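Local coordinates for protein transcriptional regulator, ROK family (Vibrio cholerae O1 biovar eltor, PDB 1Z05) that probably binds DNA as a zinc-containing transcriptional regulator of the ROK family, a homologue of the E. coli Mlc protein, likely acting in carbohydrate metabolism, at residues Ile338-Ile349 and Ile373-Ile382. Residues are numbered along the deposited sequence; the frame is centred on the assembly and turned at random.
Sequences IQQLGRYLGAAI and ILYPSIEQCI. With SO4 (sulfate ion), chain H.
G342 and G346, one turn apart, let helix 332-356 meet helix 371-385 through a GxxxG contact in the ROK domain: the axes of segments 338-349 and 373-382 approach to 7.2 Å, crossing at -39°, and the CA atoms of G346 and I378 lie 4.1 Å apart. S377 CB packs on G342 CA, and G346 CA lies 3.8 Å from I378 O. I378 CA makes a CA-H...O contact to G342 O (3.5 Å, 141° at H).

Apolar packing is knobs-into-holes. L374 enters the hole formed by I338, L341, G342 and L345; its CG is anti to the backbone N (chi1 -179°), and CD1 ends 3.7 Å from G342 N. I378 fills the next hole, among G342, L345, G346 and I349, its CG2 meeting I349 CD1 at 3.7 Å. At one end the side chains of I338 and I373 cross at about a right angle, their CG2 atoms 3.6 Å apart. I367 covers L374; I378 also packs on L396.

On the more exposed side, water joins Q339 NE2 to I373 O and R343 NH1 to S377 OG. R343 NE also donates to O2 of a sulfate, probably from the crystallisation liquor, at 2.8 Å.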
loop_
_atom_site.group_PDB
_atom_site.type_symbol
_atom_site.label_atom_id
_atom_site.label_comp_id
_atom_site.label_asym_id
_atom_site.label_seq_id
_atom_site.Cartn_x
_atom_site.Cartn_y
_atom_site.Cartn_z
ATOM N N ILE A 338 14.741 28.830 3.116
ATOM C CA ILE A 338 14.595 27.651 2.242
ATOM C C ILE A 338 15.368 26.418 2.742
ATOM O O ILE A 338 14.891 25.274 2.616
ATOM C CB ILE A 338 14.951 27.984 0.755
ATOM C CG1 ILE A 338 13.952 29.002 0.168
ATOM C CG2 ILE A 338 14.977 26.726 -0.112
ATOM C CD1 ILE A 338 12.484 28.659 0.409
ATOM N N GLN A 339 16.564 26.641 3.286
ATOM C CA GLN A 339 17.370 25.541 3.837
ATOM C C GLN A 339 16.684 24.916 5.048
ATOM O O GLN A 339 16.616 23.695 5.150
ATOM C CB GLN A 339 18.814 25.983 4.149
ATOM C CG GLN A 339 19.623 26.269 2.890
ATOM C CD GLN A 339 20.973 26.904 3.172
ATOM O OE1 GLN A 339 21.185 27.509 4.228
ATOM N NE2 GLN A 339 21.888 26.782 2.217
ATOM N N GLN A 340 16.159 25.750 5.939
ATOM C CA GLN A 340 15.403 25.274 7.095
ATOM C C GLN A 340 14.174 24.451 6.684
ATOM O O GLN A 340 13.889 23.412 7.276
ATOM C CB GLN A 340 14.986 26.452 7.978
ATOM C CG GLN A 340 14.349 26.043 9.293
ATOM C CD GLN A 340 13.939 27.231 10.146
ATOM O OE1 GLN A 340 14.703 28.180 10.326
ATOM N NE2 GLN A 340 12.726 27.175 10.682
ATOM N N LEU A 341 13.457 24.929 5.669
ATOM C CA LEU A 341 12.344 24.189 5.074
ATOM C C LEU A 341 12.803 22.812 4.580
ATOM O O LEU A 341 12.158 21.804 4.866
ATOM C CB LEU A 341 11.726 24.974 3.914
ATOM C CG LEU A 341 10.639 24.264 3.093
ATOM C CD1 LEU A 341 9.421 23.908 3.931
ATOM C CD2 LEU A 341 10.224 25.134 1.911
ATOM N N GLY A 342 13.909 22.788 3.839
ATOM C CA GLY A 342 14.516 21.546 3.355
ATOM C C GLY A 342 14.859 20.546 4.445
ATOM O O GLY A 342 14.675 19.344 4.272
ATOM N N ARG A 343 15.359 21.037 5.577
ATOM C CA ARG A 343 15.665 20.166 6.706
ATOM C C ARG A 343 14.425 19.458 7.247
ATOM O O ARG A 343 14.448 18.248 7.491
ATOM C CB ARG A 343 16.428 20.926 7.808
ATOM C CG ARG A 343 17.863 21.284 7.366
ATOM C CD ARG A 343 18.770 21.706 8.519
ATOM N NE ARG A 343 18.284 22.919 9.181
ATOM C CZ ARG A 343 18.558 24.158 8.779
ATOM N NH1 ARG A 343 19.326 24.368 7.714
ATOM N NH2 ARG A 343 18.076 25.190 9.451
ATOM N N TYR A 344 13.338 20.211 7.397
ATOM C CA TYR A 344 12.078 19.656 7.871
ATOM C C TYR A 344 11.443 18.691 6.864
ATOM O O TYR A 344 10.943 17.636 7.250
ATOM C CB TYR A 344 11.106 20.775 8.229
ATOM C CG TYR A 344 11.409 21.468 9.542
ATOM C CD1 TYR A 344 11.512 20.740 10.729
ATOM C CD2 TYR A 344 11.542 22.855 9.605
ATOM C CE1 TYR A 344 11.772 21.374 11.945
ATOM C CE2 TYR A 344 11.791 23.502 10.818
ATOM C CZ TYR A 344 11.905 22.754 11.978
ATOM O OH TYR A 344 12.152 23.378 13.179
ATOM N N LEU A 345 11.460 19.065 5.588
ATOM C CA LEU A 345 10.993 18.178 4.516
ATOM C C LEU A 345 11.840 16.909 4.436
ATOM O O LEU A 345 11.304 15.819 4.279
ATOM C CB LEU A 345 10.997 18.891 3.160
ATOM C CG LEU A 345 9.996 20.031 3.008
ATOM C CD1 LEU A 345 10.224 20.732 1.673
ATOM C CD2 LEU A 345 8.557 19.533 3.145
ATOM N N GLY A 346 13.158 17.069 4.559
ATOM C CA GLY A 346 14.086 15.955 4.591
ATOM C C GLY A 346 13.789 14.960 5.704
ATOM O O GLY A 346 13.896 13.754 5.497
ATOM N N ALA A 347 13.433 15.465 6.886
ATOM C CA ALA A 347 13.021 14.620 8.007
ATOM C C ALA A 347 11.758 13.805 7.682
ATOM O O ALA A 347 11.687 12.608 7.961
ATOM C CB ALA A 347 12.811 15.470 9.281
ATOM N N ALA A 348 10.770 14.454 7.089
ATOM C CA ALA A 348 9.523 13.771 6.733
ATOM C C ALA A 348 9.744 12.761 5.597
ATOM O O ALA A 348 9.205 11.640 5.622
ATOM C CB ALA A 348 8.447 14.792 6.374
ATOM N N ILE A 349 10.561 13.152 4.621
ATOM C CA ILE A 349 10.881 12.283 3.494
ATOM C C ILE A 349 11.706 11.068 3.954
ATOM O O ILE A 349 11.500 9.963 3.453
ATOM C CB ILE A 349 11.593 13.062 2.347
ATOM C CG1 ILE A 349 10.652 14.122 1.774
ATOM C CG2 ILE A 349 12.061 12.106 1.243
ATOM C CD1 ILE A 349 11.324 15.112 0.836
ATOM N N ILE A 373 18.726 25.384 -3.944
ATOM C CA ILE A 373 18.944 25.649 -2.521
ATOM C C ILE A 373 18.261 24.588 -1.651
ATOM O O ILE A 373 18.837 24.095 -0.675
ATOM C CB ILE A 373 18.422 27.074 -2.123
ATOM C CG1 ILE A 373 19.125 28.182 -2.928
ATOM C CG2 ILE A 373 18.514 27.314 -0.599
ATOM C CD1 ILE A 373 20.656 28.268 -2.742
ATOM N N LEU A 374 17.035 24.237 -2.023
ATOM C CA LEU A 374 16.224 23.293 -1.262
ATOM C C LEU A 374 16.741 21.850 -1.293
ATOM O O LEU A 374 16.800 21.188 -0.261
ATOM C CB LEU A 374 14.774 23.338 -1.760
ATOM C CG LEU A 374 13.748 22.437 -1.068
ATOM C CD1 LEU A 374 13.296 23.045 0.247
ATOM C CD2 LEU A 374 12.555 22.210 -1.992
ATOM N N TYR A 375 17.102 21.358 -2.471
ATOM C CA TYR A 375 17.408 19.935 -2.626
ATOM C C TYR A 375 18.601 19.450 -1.801
ATOM O O TYR A 375 18.514 18.393 -1.172
ATOM C CB TYR A 375 17.588 19.560 -4.101
ATOM C CG TYR A 375 16.299 19.456 -4.897
ATOM C CD1 TYR A 375 15.094 19.972 -4.411
ATOM C CD2 TYR A 375 16.295 18.852 -6.147
ATOM C CE1 TYR A 375 13.929 19.904 -5.161
ATOM C CE2 TYR A 375 15.137 18.766 -6.893
ATOM C CZ TYR A 375 13.966 19.293 -6.401
ATOM O OH TYR A 375 12.831 19.185 -7.163
ATOM N N PRO A 376 19.734 20.184 -1.827
ATOM C CA PRO A 376 20.858 19.774 -0.972
ATOM C C PRO A 376 20.528 19.689 0.521
ATOM O O PRO A 376 21.053 18.810 1.210
ATOM C CB PRO A 376 21.920 20.853 -1.242
ATOM C CG PRO A 376 21.614 21.319 -2.615
ATOM C CD PRO A 376 20.099 21.336 -2.670
ATOM N N SER A 377 19.677 20.589 1.008
ATOM C CA SER A 377 19.211 20.545 2.400
ATOM C C SER A 377 18.373 19.314 2.717
ATOM O O SER A 377 18.563 18.680 3.761
ATOM C CB SER A 377 18.451 21.820 2.764
ATOM O OG SER A 377 19.379 22.871 2.969
ATOM N N ILE A 378 17.444 18.991 1.818
ATOM C CA ILE A 378 16.645 17.771 1.908
ATOM C C ILE A 378 17.533 16.532 1.895
ATOM O O ILE A 378 17.370 15.633 2.731
ATOM C CB ILE A 378 15.609 17.662 0.739
ATOM C CG1 ILE A 378 14.662 18.865 0.744
ATOM C CG2 ILE A 378 14.844 16.322 0.801
ATOM C CD1 ILE A 378 13.530 18.825 -0.312
ATOM N N GLU A 379 18.456 16.484 0.936
ATOM C CA GLU A 379 19.307 15.319 0.743
ATOM C C GLU A 379 20.218 15.010 1.927
ATOM O O GLU A 379 20.422 13.848 2.239
ATOM C CB GLU A 379 20.118 15.439 -0.553
ATOM C CG GLU A 379 19.241 15.347 -1.804
ATOM C CD GLU A 379 19.960 15.738 -3.100
ATOM O OE1 GLU A 379 21.158 16.101 -3.052
ATOM O OE2 GLU A 379 19.312 15.684 -4.174
ATOM N N GLN A 380 20.778 16.034 2.568
ATOM C CA GLN A 380 21.672 15.798 3.706
ATOM C C GLN A 380 20.907 15.211 4.892
ATOM O O GLN A 380 21.422 14.360 5.611
ATOM C CB GLN A 380 22.430 17.069 4.108
ATOM C CG GLN A 380 23.568 16.844 5.123
ATOM C CD GLN A 380 24.627 15.845 4.655
ATOM O OE1 GLN A 380 24.959 15.774 3.471
ATOM N NE2 GLN A 380 25.166 15.076 5.595
ATOM N N CYS A 381 19.669 15.656 5.082
ATOM C CA CYS A 381 18.834 15.109 6.144
ATOM C C CYS A 381 18.316 13.694 5.839
ATOM O O CYS A 381 18.145 12.893 6.752
ATOM C CB CYS A 381 17.704 16.077 6.508
ATOM S SG CYS A 381 18.314 17.527 7.433
ATOM N N ILE A 382 18.081 13.391 4.562
ATOM C CA ILE A 382 17.811 12.016 4.118
ATOM C C ILE A 382 18.978 11.076 4.447
ATOM O O ILE A 382 18.760 9.975 4.962
ATOM C CB ILE A 382 17.485 11.937 2.603
ATOM C CG1 ILE A 382 16.078 12.485 2.322
ATOM C CG2 ILE A 382 17.624 10.486 2.094
ATOM C CD1 ILE A 382 15.788 12.701 0.798
HETATM S S SO4 H . 16.135 22.126 11.911
HETATM O O1 SO4 H . 15.338 21.003 11.421
HETATM O O2 SO4 H . 17.546 21.879 11.632
HETATM O O3 SO4 H . 15.720 23.361 11.252
HETATM O O4 SO4 H . 15.947 22.257 13.354
HETATM O O HOH W 1 21.301 24.710 0.098
HETATM O O HOH W 2 20.517 22.738 5.430
#